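Local coordinates for VirX1 (Cyanophage Syn10, PDB 6QGM), which iodinates diverse substrates as a viral halogenase, probably using reduced flavin like its relatives in the tryptophan halogenase family, at residues Glu239-Phe244 / Gly329-Arg335. Sequence-based numbering, arbitrary orientation.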
loop_
_atom_site.group_PDB
_atom_site.type_symbol
_atom_site.label_atom_id
_atom_site.label_comp_id
_atom_site.label_asym_id
_atom_site.label_seq_id
_atom_site.Cartn_x
_atom_site.Cartn_y
_atom_site.Cartn_z
ATOM N N GLU B 239 -0.072 26.374 -18.448
ATOM C CA GLU B 239 -0.062 25.351 -17.364
ATOM C C GLU B 239 0.453 25.983 -16.063
ATOM O O GLU B 239 1.548 26.578 -16.058
ATOM C CB GLU B 239 0.753 24.112 -17.748
ATOM C CG GLU B 239 0.403 22.887 -16.912
ATOM C CD GLU B 239 -1.049 22.439 -16.988
ATOM O OE1 GLU B 239 -1.750 22.845 -17.942
ATOM O OE2 GLU B 239 -1.487 21.691 -16.099
ATOM N N ALA B 240 -0.334 25.829 -15.000
ATOM C CA ALA B 240 -0.077 26.325 -13.629
ATOM C C ALA B 240 1.260 25.792 -13.117
ATOM O O ALA B 240 1.693 24.747 -13.594
ATOM C CB ALA B 240 -1.206 25.887 -12.725
ATOM N N PHE B 241 1.829 26.459 -12.117
ATOM C CA PHE B 241 3.097 26.093 -11.451
ATOM C C PHE B 241 2.848 25.841 -9.961
ATOM O O PHE B 241 2.444 26.764 -9.273
ATOM C CB PHE B 241 4.116 27.209 -11.686
ATOM C CG PHE B 241 5.471 26.921 -11.108
ATOM C CD1 PHE B 241 6.347 26.051 -11.748
ATOM C CD2 PHE B 241 5.854 27.495 -9.900
ATOM C CE1 PHE B 241 7.582 25.764 -11.199
ATOM C CE2 PHE B 241 7.089 27.199 -9.346
ATOM C CZ PHE B 241 7.935 26.330 -10.001
ATOM N N SER B 242 3.102 24.622 -9.472
ATOM C CA SER B 242 3.108 24.282 -8.020
ATOM C C SER B 242 4.502 24.515 -7.448
ATOM O O SER B 242 5.414 23.752 -7.749
ATOM C CB SER B 242 2.688 22.854 -7.760
ATOM O OG SER B 242 1.407 22.577 -8.292
ATOM N N PRO B 243 4.717 25.540 -6.595
ATOM C CA PRO B 243 6.018 25.742 -5.948
ATOM C C PRO B 243 6.232 24.708 -4.825
ATOM O O PRO B 243 5.252 24.167 -4.366
ATOM C CB PRO B 243 5.918 27.179 -5.413
ATOM C CG PRO B 243 4.456 27.332 -5.096
ATOM C CD PRO B 243 3.731 26.550 -6.180
ATOM N N PHE B 244 7.485 24.463 -4.422
ATOM C CA PHE B 244 7.856 23.531 -3.326
ATOM C C PHE B 244 8.066 24.280 -1.993
ATOM O O PHE B 244 8.626 23.654 -1.050
ATOM C CB PHE B 244 9.140 22.767 -3.666
ATOM C CG PHE B 244 9.051 21.784 -4.811
ATOM C CD1 PHE B 244 7.965 20.932 -4.925
ATOM C CD2 PHE B 244 10.070 21.686 -5.750
ATOM C CE1 PHE B 244 7.888 20.025 -5.968
ATOM C CE2 PHE B 244 9.988 20.777 -6.791
ATOM C CZ PHE B 244 8.896 19.951 -6.897
ATOM N N GLY B 329 12.546 28.683 -10.739
ATOM C CA GLY B 329 11.228 28.056 -10.599
ATOM C C GLY B 329 11.307 26.795 -9.753
ATOM O O GLY B 329 11.324 25.728 -10.385
ATOM N N HIS B 330 11.319 26.915 -8.415
ATOM C CA HIS B 330 11.525 25.782 -7.473
ATOM C C HIS B 330 10.191 25.058 -7.237
ATOM O O HIS B 330 9.474 25.375 -6.259
ATOM C CB HIS B 330 12.174 26.250 -6.164
ATOM C CG HIS B 330 12.950 25.179 -5.470
ATOM N ND1 HIS B 330 13.794 25.446 -4.430
ATOM C CD2 HIS B 330 13.041 23.853 -5.691
ATOM C CE1 HIS B 330 14.351 24.330 -4.014
ATOM N NE2 HIS B 330 13.909 23.340 -4.773
ATOM N N GLY B 331 9.883 24.113 -8.122
ATOM C CA GLY B 331 8.561 23.473 -8.201
ATOM C C GLY B 331 8.399 22.733 -9.508
ATOM O O GLY B 331 9.415 22.363 -10.122
ATOM N N LYS B 332 7.150 22.538 -9.921
ATOM C CA LYS B 332 6.770 21.796 -11.145
ATOM C C LYS B 332 5.485 22.406 -11.697
ATOM O O LYS B 332 4.658 22.890 -10.899
ATOM C CB LYS B 332 6.486 20.331 -10.811
ATOM C CG LYS B 332 5.715 20.169 -9.508
ATOM C CD LYS B 332 4.978 18.890 -9.352
ATOM C CE LYS B 332 3.931 19.000 -8.267
ATOM N NZ LYS B 332 3.345 17.673 -7.947
ATOM N N ARG B 333 5.322 22.350 -13.013
ATOM C CA ARG B 333 4.007 22.530 -13.662
ATOM C C ARG B 333 3.102 21.379 -13.194
ATOM O O ARG B 333 3.620 20.283 -12.851
ATOM C CB ARG B 333 4.169 22.549 -15.180
ATOM C CG ARG B 333 5.128 23.611 -15.698
ATOM C CD ARG B 333 4.551 25.001 -15.534
ATOM N NE ARG B 333 5.570 26.040 -15.545
ATOM C CZ ARG B 333 5.300 27.328 -15.427
ATOM N NH1 ARG B 333 4.044 27.730 -15.317
ATOM N NH2 ARG B 333 6.273 28.211 -15.423
ATOM N N THR B 334 1.791 21.609 -13.182
ATOM C CA THR B 334 0.782 20.609 -12.735
ATOM C C THR B 334 0.744 19.447 -13.736
ATOM O O THR B 334 0.209 18.394 -13.385
ATOM C CB THR B 334 -0.572 21.301 -12.507
ATOM O OG1 THR B 334 -0.999 21.922 -13.716
ATOM C CG2 THR B 334 -0.496 22.371 -11.445
ATOM N N ARG B 335 1.282 19.656 -14.942
ATOM C CA ARG B 335 1.417 18.626 -15.994
ATOM C C ARG B 335 2.596 18.982 -16.893
ATOM O O ARG B 335 2.822 20.183 -17.126
ATOM C CB ARG B 335 0.163 18.555 -16.859
ATOM C CG ARG B 335 -1.017 17.868 -16.193
ATOM C CD ARG B 335 -2.211 17.800 -17.123
ATOM N NE ARG B 335 -2.613 19.134 -17.526
ATOM C CZ ARG B 335 -3.498 19.407 -18.469
ATOM N NH1 ARG B 335 -4.138 18.434 -19.092
ATOM N NH2 ARG B 335 -3.777 20.660 -18.765
#
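Ser242 and Lys332 form the hydrogen-bonded pair of a short antiparallel bridge between strands 241-243 and 331-333. Ser242 N donates to Lys332 O at 2.7 Å, and Lys332 N returns a bond to Ser242 O at 3.0 Å. Phe241 with Arg333 and Pro243 with Gly331 are the non-hydrogen-bonded pairs on either side. Two more backbone bonds extend the pairing past the strands, from Phe244 N to His330 O and from Thr334 N to Ala240 O.

The charged contacts gather round Glu239. Arg335 grips the Glu239 carboxylate side-on: NE reaches OE2 at 3.1 Å and NH2 reaches OE1. The salt bridge is not flat, because the carboxylate and guanidinium planes are 54° apart. Thr334 OG1 also lies by Glu239 OE2, but the modelled distance is too short to be reliable. On the face that carries Phe241, Arg333 NH1 bonds to the backbone O of Glu239 at 2.8 Å. The Arg333 chain bends at CB-CG (chi2 -70°), and one face of its guanidinium lies against Phe241 CB.

Two phenylalanines pack on the glycine-containing backbone. Phe244 lays a ring face over Gly331 CA, a CH-pi contact 3.5 Å from the ring centroid. His330 CD2 meets the edge of the same ring. With CG anti to the backbone N (chi1 -177°), Phe241 puts CZ against Gly329 C and Gly331 CA.

Strand 331-333 is the middle of a three-stranded antiparallel sheet, with 241-243 at one border and 349-350 at the other. Helix 382-408 packs against Phe244 and Lys332, whose NZ forms salt bridges with Asp393 and Asp397. Helix 231-236 touches Glu239 and Arg333 through Leu233.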